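Local structure of soluble lytic transglycosylase B3 (Pseudomonas aeruginosa, 5ANZ) at residues 130-135 against 245-250; 142-147 against 204-209; 200-205 against 225-230; 213-218 against 239-244; 218-223 against 231-236. The protein probably acts as a lytic transglycosylase that cleaves the peptidoglycan of the bacterial cell wall, and carries a bound calcium ion. One frame throughout, in Å; residues are numbered along the deposited sequence.

Contact 1: residues 130-135 against 245-250; sequences YAVDAD and SGWIAG
Val132 and Ala249 bring the two backbones closest, their CA atoms 5.1 Å apart, where the turn between helices 120-130 and 134-145 meets the loop that follows helix 231-244. Ala131 leaves the first of these helices with positive phi, and its carbonyl faces the loop: water 1 donates to Ala131 O and to Trp247 O and accepts from Ala249 N. The CB of Ala249 lies against the same carbonyl, 3.4 Å from Ala131 O. Gly246 ends helix 231-244 in a Schellman motif, and the chain then turns Trp247 toward the interhelical turn. Asp133, at the N-cap position of helix 134-145, spends its carboxylate on the loop. Its OD2 takes two N-H groups, one on each lone pair: Trp247 NE1 comes to the anti side at 2.8 Å, nearly straight (169°) and in the indole plane, while Gly250 N comes to the syn side of OD2, also at 2.8 Å. Carboxylate and indole planes stand 65° apart. Val132 puts CG1 anti to its backbone N (chi1 177°), and that methyl makes a CH-pi contact over the five-membered ring of Trp247, 4.0 Å from CG1 to the ring centroid. Asn319 and Ile323 of helix 318-324 also touch the indole.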
# COMPACT_ATOMS: atom_id res chain seq x y z
N TYR A 130 -21.61 5.01 0.74
CA TYR A 130 -20.71 4.17 -0.04
C TYR A 130 -20.66 2.74 0.48
O TYR A 130 -20.05 1.88 -0.14
CB TYR A 130 -19.29 4.77 -0.05
CG TYR A 130 -19.25 6.10 -0.76
CD1 TYR A 130 -19.19 6.15 -2.15
CD2 TYR A 130 -19.33 7.30 -0.06
CE1 TYR A 130 -19.19 7.36 -2.81
CE2 TYR A 130 -19.32 8.51 -0.72
CZ TYR A 130 -19.25 8.54 -2.10
OH TYR A 130 -19.26 9.73 -2.78
N ALA A 131 -21.33 2.48 1.60
CA ALA A 131 -21.26 1.17 2.24
C ALA A 131 -19.79 0.79 2.48
O ALA A 131 -19.33 -0.30 2.08
CB ALA A 131 -21.95 0.12 1.40
N VAL A 132 -19.09 1.68 3.17
CA VAL A 132 -17.71 1.42 3.57
C VAL A 132 -17.57 1.82 5.04
O VAL A 132 -18.00 2.90 5.43
CB VAL A 132 -16.68 2.20 2.73
CG1 VAL A 132 -15.28 1.94 3.25
CG2 VAL A 132 -16.79 1.78 1.26
N ASP A 133 -16.97 0.94 5.83
CA ASP A 133 -16.82 1.16 7.26
C ASP A 133 -15.96 2.38 7.57
O ASP A 133 -14.87 2.53 7.01
CB ASP A 133 -16.23 -0.08 7.93
CG ASP A 133 -17.14 -1.28 7.78
OD1 ASP A 133 -18.06 -1.44 8.61
OD2 ASP A 133 -16.98 -2.05 6.81
N ALA A 134 -16.46 3.23 8.46
CA ALA A 134 -15.76 4.45 8.83
C ALA A 134 -14.37 4.16 9.37
O ALA A 134 -13.44 4.92 9.12
CB ALA A 134 -16.56 5.23 9.86
N ASP A 135 -14.24 3.07 10.12
CA ASP A 135 -12.96 2.78 10.77
C ASP A 135 -11.90 2.47 9.73
O ASP A 135 -10.74 2.83 9.89
CB ASP A 135 -13.07 1.62 11.76
CG ASP A 135 -13.85 1.98 13.02
OD1 ASP A 135 -14.12 3.19 13.27
OD2 ASP A 135 -14.19 1.05 13.78
N SER A 245 -12.89 -0.83 -5.13
CA SER A 245 -11.90 -1.89 -4.95
C SER A 245 -12.48 -3.15 -4.32
O SER A 245 -11.75 -4.12 -4.11
CB SER A 245 -10.73 -1.39 -4.08
OG SER A 245 -10.03 -0.32 -4.71
N GLY A 246 -13.78 -3.12 -4.01
CA GLY A 246 -14.51 -4.32 -3.61
C GLY A 246 -14.93 -4.42 -2.15
O GLY A 246 -15.40 -5.48 -1.71
N TRP A 247 -14.78 -3.34 -1.39
CA TRP A 247 -15.17 -3.37 0.02
C TRP A 247 -16.57 -3.87 0.28
O TRP A 247 -17.55 -3.41 -0.34
CB TRP A 247 -15.07 -1.96 0.64
CG TRP A 247 -15.03 -2.02 2.14
CD1 TRP A 247 -16.08 -1.89 3.01
CD2 TRP A 247 -13.87 -2.25 2.94
NE1 TRP A 247 -15.64 -2.03 4.32
CE2 TRP A 247 -14.28 -2.24 4.29
CE3 TRP A 247 -12.52 -2.46 2.65
CZ2 TRP A 247 -13.39 -2.45 5.34
CZ3 TRP A 247 -11.64 -2.65 3.69
CH2 TRP A 247 -12.08 -2.65 5.03
N ILE A 248 -16.68 -4.82 1.21
CA ILE A 248 -17.97 -5.27 1.70
C ILE A 248 -18.15 -4.76 3.12
O ILE A 248 -17.42 -5.18 4.02
CB ILE A 248 -18.08 -6.78 1.68
CG1 ILE A 248 -17.88 -7.30 0.25
CG2 ILE A 248 -19.42 -7.20 2.25
CD1 ILE A 248 -17.44 -8.76 0.20
N ALA A 249 -19.10 -3.86 3.31
CA ALA A 249 -19.33 -3.25 4.62
C ALA A 249 -19.55 -4.29 5.71
O ALA A 249 -20.38 -5.20 5.57
CB ALA A 249 -20.53 -2.31 4.55
N GLY A 250 -18.83 -4.12 6.81
CA GLY A 250 -19.04 -4.94 7.99
C GLY A 250 -18.29 -6.25 7.96
O GLY A 250 -18.27 -6.96 8.96
O HOH W 1 -19.92 -2.55 0.71

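Contact 2: residues 142-147 against 204-209; sequences GMESNY and QTQFIP
Ser145 and Gln204 make the direct polar link between the end of helix 134-145 and the loop that leads into helix 209-215. Ser145 OG donates to Gln204 O at 2.8 Å, lying in the carbonyl plane on a lone pair, with a C=O...OG angle of 120°. The hydroxyl sits between its own backbone N and carbonyl carbon (chi1 69°), and it is also hydrogen-bonded to Gly148 N, so it joins the helix end to the loop while staying tied to the turn that follows. A second link runs through solvent: water 2 donates to Glu144 OE1 at 2.7 Å and to Gln206 O at 2.9 Å.

The remaining contacts are van der Waals. Glu144 and Gln206 are both bent at chi2. OE1 of Glu144 rests 3.2 Å from Gln206 CB, and Gln206 CG comes 3.4 Å from Glu144 O. The carboxylate and amide planes are nearly coplanar, 20° apart; the amide nitrogen NE2 of Gln206 bonds instead to Gly203 O and Met151 O. Glu144 CG lies against Thr205 O, a carbonyl that also accepts from Tyr326 OH.

Tyr326 and Ile208 bind N-acetylglucosamine in another structure of this protein, and the side chain of Glu144 lies about 3 Å from that of Tyr326, so this buried contact borders the saccharide site. Helix 231-244 covers Gln204 and Thr205 through Ala234, helix 330-343 packs on Met143, and helix 170-186 receives Ile208 and Pro209 beyond the loop.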
# COMPACT_ATOMS: atom_id res chain seq x y z
N GLY A 142 -5.15 7.67 8.09
CA GLY A 142 -4.00 7.67 9.00
C GLY A 142 -2.73 7.14 8.35
O GLY A 142 -1.66 7.71 8.52
N MET A 143 -2.85 6.03 7.63
CA MET A 143 -1.68 5.41 7.01
C MET A 143 -1.15 6.23 5.83
O MET A 143 0.05 6.23 5.57
CB MET A 143 -2.00 3.98 6.55
CG MET A 143 -2.14 2.99 7.70
SD MET A 143 -0.65 2.81 8.68
CE MET A 143 0.41 2.04 7.45
N GLU A 144 -2.04 6.91 5.12
CA GLU A 144 -1.63 7.62 3.90
C GLU A 144 -1.01 8.97 4.19
O GLU A 144 0.01 9.32 3.58
CB GLU A 144 -2.81 7.78 2.94
CG GLU A 144 -3.20 6.46 2.31
CD GLU A 144 -2.11 5.91 1.41
OE1 GLU A 144 -1.40 6.73 0.79
OE2 GLU A 144 -1.94 4.68 1.33
N SER A 145 -1.60 9.74 5.11
CA SER A 145 -1.10 11.10 5.35
C SER A 145 -1.16 11.53 6.81
O SER A 145 -1.15 12.72 7.11
CB SER A 145 -1.88 12.10 4.51
OG SER A 145 -3.23 12.22 4.96
N ASN A 146 -1.26 10.57 7.74
CA ASN A 146 -1.44 10.91 9.14
C ASN A 146 -2.65 11.84 9.34
O ASN A 146 -2.57 12.85 10.04
CB ASN A 146 -0.19 11.57 9.71
CG ASN A 146 -0.06 11.38 11.20
OD1 ASN A 146 -0.45 10.34 11.73
ND2 ASN A 146 0.46 12.39 11.88
N TYR A 147 -3.77 11.48 8.72
CA TYR A 147 -5.03 12.21 8.83
C TYR A 147 -4.88 13.64 8.31
O TYR A 147 -5.48 14.57 8.84
CB TYR A 147 -5.52 12.21 10.28
CG TYR A 147 -5.42 10.85 10.95
CD1 TYR A 147 -6.30 9.83 10.64
CD2 TYR A 147 -4.47 10.61 11.94
CE1 TYR A 147 -6.23 8.60 11.26
CE2 TYR A 147 -4.39 9.38 12.57
CZ TYR A 147 -5.27 8.38 12.22
OH TYR A 147 -5.17 7.17 12.85
N GLN A 204 -4.58 14.61 0.97
CA GLN A 204 -4.85 13.84 2.17
C GLN A 204 -5.02 12.37 1.84
O GLN A 204 -4.73 11.51 2.68
CB GLN A 204 -6.10 14.35 2.87
CG GLN A 204 -6.00 15.83 3.22
CD GLN A 204 -6.87 16.22 4.38
OE1 GLN A 204 -7.17 15.40 5.24
NE2 GLN A 204 -7.27 17.49 4.42
N THR A 205 -5.48 12.09 0.63
CA THR A 205 -5.72 10.71 0.22
C THR A 205 -4.48 10.05 -0.40
O THR A 205 -4.44 8.83 -0.56
CB THR A 205 -6.86 10.66 -0.81
OG1 THR A 205 -6.50 11.48 -1.93
CG2 THR A 205 -8.16 11.19 -0.20
N GLN A 206 -3.51 10.87 -0.80
CA GLN A 206 -2.34 10.42 -1.56
C GLN A 206 -2.72 9.68 -2.84
O GLN A 206 -2.05 8.73 -3.25
CB GLN A 206 -1.42 9.56 -0.68
CG GLN A 206 -0.82 10.38 0.48
CD GLN A 206 0.28 11.33 0.02
OE1 GLN A 206 1.38 10.89 -0.35
NE2 GLN A 206 -0.01 12.62 0.03
N PHE A 207 -3.80 10.16 -3.47
CA PHE A 207 -4.15 9.72 -4.83
C PHE A 207 -3.15 10.25 -5.86
O PHE A 207 -2.85 11.45 -5.83
CB PHE A 207 -5.51 10.27 -5.25
CG PHE A 207 -6.71 9.59 -4.63
CD1 PHE A 207 -6.60 8.47 -3.82
CD2 PHE A 207 -7.99 10.07 -4.93
CE1 PHE A 207 -7.74 7.85 -3.30
CE2 PHE A 207 -9.13 9.46 -4.43
CZ PHE A 207 -9.02 8.35 -3.63
N ILE A 208 -2.70 9.43 -6.81
CA ILE A 208 -2.02 9.99 -7.98
C ILE A 208 -3.09 10.64 -8.87
O ILE A 208 -4.27 10.34 -8.74
CB ILE A 208 -1.23 8.92 -8.76
CG1 ILE A 208 -2.15 7.80 -9.25
CG2 ILE A 208 -0.11 8.34 -7.90
CD1 ILE A 208 -1.44 6.72 -10.08
N PRO A 209 -2.68 11.55 -9.76
CA PRO A 209 -3.66 12.30 -10.55
C PRO A 209 -4.70 11.44 -11.29
O PRO A 209 -5.89 11.78 -11.23
CB PRO A 209 -2.77 13.07 -11.53
CG PRO A 209 -1.53 13.39 -10.67
CD PRO A 209 -1.32 12.11 -9.89
O HOH W 2 -1.21 6.33 -1.92

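Contact 3: residues 200-205 against 225-230; sequences GAMGQT and RDIWGS
Gln204 N donates to Ile227 O at 2.8 Å, almost straight at 170°, and the dense part of the contact is built round this bond. Next to it the CA atoms of Gly203 and Trp228 are 4.5 Å apart, and Gly203 CA sits 3.6 Å from Trp228 CD1. Gly203 has positive phi and no side chain, which lets Ile227 O and the indole come this close. The side chain of Gln204, extended beyond CG, carries NE2 to Trp228 O at 3.0 Å; the donor stands above that carbonyl's plane while the oxygen lies in the plane of the amide. The other end of the amide, OE1, accepts from Trp141 NE1, so both of its polar atoms are engaged in a buried setting.

Beside these bonds, Ile227 CD1 touches both Thr205 OG1, 3.3 Å away, and Met202 O. Met202 SD makes a Met-aromatic contact at the edge of the Trp228 indole, 3.7 Å from CZ2; the bend at chi3 (-57°) brings CE to the same CZ2.

Toward solvent the contact thins out: Gly229 is exposed and Ser230 adds little. This side is held by its own chain, Asp226 OD1 accepting on one face of its carboxylate, an Asx turn through Trp228 N, extended by Gly229 N. Gln204 thus satisfies two consecutive buried carbonyls, Ile227 O and Trp228 O, through backbone and side chain, and the same loop bonds through Asp226 N to Asp233 OD2, a calcium ligand.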
# COMPACT_ATOMS: atom_id res chain seq x y z
N GLY A 200 4.20 12.09 -6.87
CA GLY A 200 2.94 12.59 -7.39
C GLY A 200 1.69 12.16 -6.64
O GLY A 200 0.58 12.46 -7.09
N ALA A 201 1.84 11.47 -5.51
CA ALA A 201 0.69 11.13 -4.68
C ALA A 201 0.20 12.37 -3.95
O ALA A 201 0.99 13.03 -3.27
CB ALA A 201 1.06 10.02 -3.67
N MET A 202 -1.08 12.69 -4.08
CA MET A 202 -1.54 14.04 -3.76
C MET A 202 -2.39 14.12 -2.50
O MET A 202 -3.24 13.27 -2.25
CB MET A 202 -2.35 14.62 -4.92
CG MET A 202 -1.67 14.51 -6.24
SD MET A 202 -2.64 15.33 -7.53
CE MET A 202 -4.20 14.49 -7.40
N GLY A 203 -2.17 15.16 -1.72
CA GLY A 203 -3.15 15.56 -0.73
C GLY A 203 -3.38 14.56 0.40
O GLY A 203 -2.50 13.80 0.74
N GLN A 204 -4.58 14.61 0.97
CA GLN A 204 -4.85 13.84 2.17
C GLN A 204 -5.02 12.37 1.84
O GLN A 204 -4.73 11.51 2.68
CB GLN A 204 -6.10 14.35 2.87
CG GLN A 204 -6.00 15.83 3.22
CD GLN A 204 -6.87 16.22 4.38
OE1 GLN A 204 -7.17 15.40 5.24
NE2 GLN A 204 -7.27 17.49 4.42
N THR A 205 -5.48 12.09 0.63
CA THR A 205 -5.72 10.71 0.22
C THR A 205 -4.48 10.05 -0.40
O THR A 205 -4.44 8.83 -0.56
CB THR A 205 -6.86 10.66 -0.81
OG1 THR A 205 -6.50 11.48 -1.93
CG2 THR A 205 -8.16 11.19 -0.20
N ARG A 225 -13.41 18.87 -6.18
CA ARG A 225 -12.97 17.63 -5.53
C ARG A 225 -11.66 17.94 -4.82
O ARG A 225 -10.58 17.64 -5.32
CB ARG A 225 -12.82 16.52 -6.56
CG ARG A 225 -14.13 16.21 -7.28
CD ARG A 225 -14.04 14.90 -8.06
NE ARG A 225 -13.40 15.08 -9.36
CZ ARG A 225 -13.06 14.08 -10.17
NH1 ARG A 225 -13.29 12.81 -9.83
NH2 ARG A 225 -12.49 14.35 -11.34
N ASP A 226 -11.78 18.55 -3.65
CA ASP A 226 -10.62 19.09 -2.94
C ASP A 226 -10.07 18.12 -1.90
O ASP A 226 -10.44 18.19 -0.72
CB ASP A 226 -10.99 20.41 -2.28
CG ASP A 226 -9.87 20.98 -1.44
OD1 ASP A 226 -8.71 20.56 -1.62
OD2 ASP A 226 -10.15 21.87 -0.60
N ILE A 227 -9.18 17.23 -2.33
CA ILE A 227 -8.63 16.23 -1.42
C ILE A 227 -7.45 16.81 -0.65
O ILE A 227 -6.79 16.09 0.08
CB ILE A 227 -8.15 14.97 -2.17
CG1 ILE A 227 -7.09 15.33 -3.20
CG2 ILE A 227 -9.34 14.26 -2.86
CD1 ILE A 227 -6.42 14.10 -3.86
N TRP A 228 -7.21 18.11 -0.81
CA TRP A 228 -6.17 18.81 -0.05
C TRP A 228 -6.72 19.49 1.21
O TRP A 228 -6.16 19.33 2.30
CB TRP A 228 -5.48 19.86 -0.95
CG TRP A 228 -4.75 19.22 -2.09
CD1 TRP A 228 -3.44 18.86 -2.13
CD2 TRP A 228 -5.30 18.84 -3.37
NE1 TRP A 228 -3.14 18.28 -3.32
CE2 TRP A 228 -4.26 18.25 -4.11
CE3 TRP A 228 -6.58 18.93 -3.94
CZ2 TRP A 228 -4.44 17.75 -5.40
CZ3 TRP A 228 -6.76 18.42 -5.23
CH2 TRP A 228 -5.70 17.84 -5.94
N GLY A 229 -7.80 20.24 1.05
CA GLY A 229 -8.28 21.08 2.13
C GLY A 229 -9.64 20.72 2.69
O GLY A 229 -10.10 21.34 3.66
N SER A 230 -10.31 19.73 2.10
CA SER A 230 -11.65 19.38 2.55
C SER A 230 -11.72 17.97 3.13
O SER A 230 -11.63 17.01 2.38
CB SER A 230 -12.64 19.45 1.39
OG SER A 230 -13.86 18.83 1.76

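Contact 4: residues 213-218 against 239-244; sequences NQYAVD and ANYLKA. With CA (calcium ion), chain B.
Tyr215, the last helical residue of helix 209-215, lays its ring against the final turns of helix 231-244, its CA 5.8 Å from that of Tyr241. The two rings form a T-shaped pair in which the edge of Tyr241 points to the face of Tyr215, centroids 5.2 Å apart and planes at 77°; CD2 of each is the nearest atom, at 3.7 Å. The hydroxyl of Tyr241 is taken by Lys325 O. Farther out on the Tyr215 ring, CE1 meets Ala244 CB at 3.4 Å.

Asn240 reaches across from the same helix. Its CG is anti to the backbone N (chi1 -171°), which carries the amide out toward Tyr215 O. The amide is turned 56° from the Tyr215 ring, and ND2 donates to Tyr215 O at 2.8 Å, with the oxygen close to the amide plane. This satisfies a carbonyl at the end of helix 209-215, while water 3, which donates to Gln214 O, accepts from the same ND2. Val217 CG2, anti to its own carbonyl carbon, packs 3.6 Å from Asn240 CB.

Just beyond, Asp218 OD1 binds the calcium ion at 2.4 Å. Thr211 and Tyr326, which bind N-acetylglucosamine in another structure of this protein, both lie near Tyr241. The arrangement is a helix-loop-helix unit within the lysozyme-like transglycosylase domain, its two helices joined by a calcium-binding loop.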
# COMPACT_ATOMS: atom_id res chain seq x y z
N ASN A 213 -8.73 11.59 -10.79
CA ASN A 213 -9.67 11.92 -11.85
C ASN A 213 -10.77 10.86 -12.04
O ASN A 213 -11.84 11.17 -12.55
CB ASN A 213 -8.92 12.15 -13.17
CG ASN A 213 -8.25 13.52 -13.20
OD1 ASN A 213 -8.53 14.38 -12.36
ND2 ASN A 213 -7.38 13.74 -14.20
N GLN A 214 -10.50 9.63 -11.60
CA GLN A 214 -11.52 8.58 -11.69
C GLN A 214 -12.30 8.40 -10.40
O GLN A 214 -13.48 8.06 -10.44
CB GLN A 214 -10.90 7.24 -12.10
CG GLN A 214 -11.95 6.14 -12.22
CD GLN A 214 -11.44 4.90 -12.92
OE1 GLN A 214 -10.30 4.86 -13.40
NE2 GLN A 214 -12.28 3.87 -12.99
N TYR A 215 -11.66 8.62 -9.26
CA TYR A 215 -12.33 8.25 -8.00
C TYR A 215 -12.54 9.37 -6.97
O TYR A 215 -13.28 9.17 -6.02
CB TYR A 215 -11.56 7.12 -7.30
CG TYR A 215 -11.51 5.88 -8.14
CD1 TYR A 215 -12.60 5.03 -8.20
CD2 TYR A 215 -10.38 5.57 -8.89
CE1 TYR A 215 -12.56 3.88 -9.00
CE2 TYR A 215 -10.34 4.44 -9.68
CZ TYR A 215 -11.43 3.59 -9.72
OH TYR A 215 -11.38 2.47 -10.52
N ALA A 216 -11.91 10.52 -7.15
CA ALA A 216 -12.19 11.60 -6.22
C ALA A 216 -13.65 12.05 -6.30
O ALA A 216 -14.32 11.96 -7.36
CB ALA A 216 -11.26 12.79 -6.46
N VAL A 217 -14.14 12.51 -5.16
CA VAL A 217 -15.53 12.87 -4.94
C VAL A 217 -15.66 14.31 -4.45
O VAL A 217 -14.84 14.75 -3.65
CB VAL A 217 -16.16 11.94 -3.88
CG1 VAL A 217 -17.53 12.44 -3.46
CG2 VAL A 217 -16.22 10.50 -4.42
N ASP A 218 -16.69 15.02 -4.91
CA ASP A 218 -17.07 16.30 -4.32
C ASP A 218 -18.19 16.07 -3.30
O ASP A 218 -19.38 16.00 -3.67
CB ASP A 218 -17.52 17.28 -5.41
CG ASP A 218 -18.03 18.59 -4.83
OD1 ASP A 218 -17.73 18.89 -3.65
OD2 ASP A 218 -18.72 19.34 -5.57
N ALA A 239 -13.46 6.51 0.55
CA ALA A 239 -14.51 5.50 0.61
C ALA A 239 -14.90 5.04 -0.78
O ALA A 239 -15.11 3.86 -1.03
CB ALA A 239 -15.73 6.05 1.35
N ASN A 240 -15.02 6.00 -1.70
CA ASN A 240 -15.37 5.67 -3.08
C ASN A 240 -14.34 4.71 -3.70
O ASN A 240 -14.70 3.75 -4.41
CB ASN A 240 -15.47 6.97 -3.89
CG ASN A 240 -16.04 6.75 -5.25
OD1 ASN A 240 -17.06 6.09 -5.40
ND2 ASN A 240 -15.40 7.29 -6.27
N TYR A 241 -13.07 4.95 -3.43
CA TYR A 241 -12.00 4.11 -3.97
C TYR A 241 -12.02 2.72 -3.31
O TYR A 241 -11.89 1.70 -3.99
CB TYR A 241 -10.63 4.79 -3.77
CG TYR A 241 -9.46 4.08 -4.42
CD1 TYR A 241 -8.80 3.04 -3.79
CD2 TYR A 241 -9.01 4.47 -5.68
CE1 TYR A 241 -7.73 2.40 -4.39
CE2 TYR A 241 -7.94 3.83 -6.28
CZ TYR A 241 -7.30 2.81 -5.64
OH TYR A 241 -6.23 2.18 -6.24
N LEU A 242 -12.23 2.67 -1.99
CA LEU A 242 -12.36 1.36 -1.34
C LEU A 242 -13.55 0.57 -1.87
O LEU A 242 -13.48 -0.65 -2.03
CB LEU A 242 -12.48 1.52 0.18
CG LEU A 242 -11.17 1.88 0.88
CD1 LEU A 242 -11.47 2.23 2.36
CD2 LEU A 242 -10.12 0.74 0.79
N LYS A 243 -14.66 1.26 -2.12
CA LYS A 243 -15.85 0.57 -2.58
C LYS A 243 -15.60 0.04 -4.00
O LYS A 243 -15.98 -1.09 -4.31
CB LYS A 243 -17.08 1.48 -2.54
CG LYS A 243 -18.40 0.83 -2.98
CD LYS A 243 -18.84 -0.29 -2.00
CE LYS A 243 -20.13 -0.99 -2.46
NZ LYS A 243 -21.35 -0.12 -2.37
N ALA A 244 -14.97 0.86 -4.84
CA ALA A 244 -14.65 0.44 -6.21
C ALA A 244 -13.69 -0.75 -6.19
O ALA A 244 -13.70 -1.58 -7.11
CB ALA A 244 -14.03 1.59 -7.00
CA CA B . -15.90 19.87 -2.54
O HOH W 3 -15.22 6.70 -9.26
O HOH W 4 -14.51 21.52 -1.58

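Contact 5: residues 218-223 against 231-236; sequences DFDGDG and PGDALA. With CA (calcium ion), chain B.
The loop 218-223 runs past the first turns of helix 231-244, with Phe219 CA 4.8 Å from Asp233 CA. Asp233, with CG anti to its carbonyl carbon (chi1 -66°), reaches out from the helix, and its OD1 accepts from Phe219 N at 2.8 Å, the N-H arriving from above the carboxylate plane. Both oxygens of Asp233 also bind the calcium ion, OD2 at 2.4 Å and OD1 longer, at 2.8 Å. The loop supplies OD1 of Asp218, Asp220 and Asp222, and Lys224 O and water 4 complete seven ligand atoms. Acidic residues at alternate positions, then a backbone carbonyl and a bidentate carboxylate from the following helix, make this an EF-hand-like calcium loop, longer than the canonical twelve residues before its bidentate ligand. Asp220 OD1 and Asp233 OD1 stand 3.1 Å apart, a closeness of like charges that the metal presumably offsets. Asp218 is held from within the loop: Gly221 N donates to OD1 in an Asx motif and Gly223 N to OD2. Away from the metal, Phe219 rests CB on Gly232 O at 3.4 Å and CD1 on Ala236 CB at 3.9 Å; its side chain also touches Ile122, Glu125 and Val126 of helix 120-130.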
# COMPACT_ATOMS: atom_id res chain seq x y z
N ASP A 218 -16.69 15.02 -4.91
CA ASP A 218 -17.07 16.30 -4.32
C ASP A 218 -18.19 16.07 -3.30
O ASP A 218 -19.38 16.00 -3.67
CB ASP A 218 -17.52 17.28 -5.41
CG ASP A 218 -18.03 18.59 -4.83
OD1 ASP A 218 -17.73 18.89 -3.65
OD2 ASP A 218 -18.72 19.34 -5.57
N PHE A 219 -17.81 15.93 -2.03
CA PHE A 219 -18.75 15.58 -0.98
C PHE A 219 -19.74 16.69 -0.70
O PHE A 219 -20.93 16.44 -0.54
CB PHE A 219 -18.01 15.23 0.32
CG PHE A 219 -18.93 14.89 1.45
CD1 PHE A 219 -19.57 13.66 1.49
CD2 PHE A 219 -19.15 15.78 2.49
CE1 PHE A 219 -20.42 13.34 2.53
CE2 PHE A 219 -20.00 15.46 3.54
CZ PHE A 219 -20.63 14.23 3.56
N ASP A 220 -19.26 17.93 -0.65
CA ASP A 220 -20.12 19.03 -0.19
C ASP A 220 -20.86 19.74 -1.32
O ASP A 220 -21.78 20.51 -1.07
CB ASP A 220 -19.29 20.04 0.61
CG ASP A 220 -18.25 20.74 -0.24
OD1 ASP A 220 -17.30 20.07 -0.69
OD2 ASP A 220 -18.39 21.96 -0.46
N GLY A 221 -20.45 19.50 -2.57
CA GLY A 221 -21.17 20.02 -3.72
C GLY A 221 -20.76 21.39 -4.22
O GLY A 221 -21.47 22.00 -5.02
N ASP A 222 -19.61 21.89 -3.77
CA ASP A 222 -19.15 23.20 -4.22
C ASP A 222 -18.51 23.15 -5.60
O ASP A 222 -18.09 24.18 -6.14
CB ASP A 222 -18.20 23.81 -3.19
CG ASP A 222 -16.89 23.04 -3.04
OD1 ASP A 222 -16.80 21.86 -3.45
OD2 ASP A 222 -15.93 23.62 -2.48
N GLY A 223 -18.46 21.96 -6.20
CA GLY A 223 -17.91 21.79 -7.54
C GLY A 223 -16.43 21.45 -7.56
O GLY A 223 -15.85 21.21 -8.61
N PRO A 231 -11.90 17.85 4.45
CA PRO A 231 -11.98 16.48 4.99
C PRO A 231 -13.14 15.69 4.36
O PRO A 231 -12.99 14.50 4.07
CB PRO A 231 -12.22 16.71 6.49
CG PRO A 231 -11.67 18.10 6.76
CD PRO A 231 -11.95 18.88 5.51
N GLY A 232 -14.27 16.35 4.12
CA GLY A 232 -15.42 15.70 3.52
C GLY A 232 -15.06 15.09 2.17
O GLY A 232 -15.29 13.89 1.93
N ASP A 233 -14.50 15.90 1.28
CA ASP A 233 -14.09 15.38 -0.04
C ASP A 233 -13.07 14.27 0.11
O ASP A 233 -13.12 13.26 -0.59
CB ASP A 233 -13.48 16.49 -0.92
CG ASP A 233 -14.49 17.58 -1.33
OD1 ASP A 233 -15.73 17.47 -1.10
OD2 ASP A 233 -13.99 18.56 -1.93
N ALA A 234 -12.11 14.45 1.01
CA ALA A 234 -11.07 13.44 1.19
C ALA A 234 -11.65 12.12 1.68
O ALA A 234 -11.30 11.07 1.15
CB ALA A 234 -10.02 13.94 2.20
N LEU A 235 -12.49 12.18 2.70
CA LEU A 235 -13.06 10.97 3.28
C LEU A 235 -13.99 10.27 2.28
O LEU A 235 -13.94 9.05 2.14
CB LEU A 235 -13.79 11.30 4.59
CG LEU A 235 -12.88 11.82 5.72
CD1 LEU A 235 -13.70 12.36 6.92
CD2 LEU A 235 -11.90 10.72 6.16
N ALA A 236 -14.80 11.04 1.58
CA ALA A 236 -15.70 10.44 0.60
C ALA A 236 -14.90 9.83 -0.55
O ALA A 236 -15.29 8.77 -1.07
CB ALA A 236 -16.68 11.46 0.08
CA CA B . -15.90 19.87 -2.54
O HOH W 4 -14.51 21.52 -1.58

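From the N terminus, the turn at 130-135 opens the longest loop, which contact 1 closes at 245-250; the other four contacts nest inside it. Contact 2 starts farther along helix 134-145 and closes at 204-209. Its second segment shares Gln204 and Thr205 with contact 3, which closes at 225-230 and crosses contacts 4 and 5. Contact 5, the shortest loop, is nested in contact 4, and the two share Asp218 and the calcium ion. Contact 2 ties helix 134-145 to the loop before helix 209-215, contact 3 that loop to the one before helix 231-244, and contacts 4 and 5 the end of helix 209-215 and the calcium loop to helix 231-244, which runs directly into 245-250.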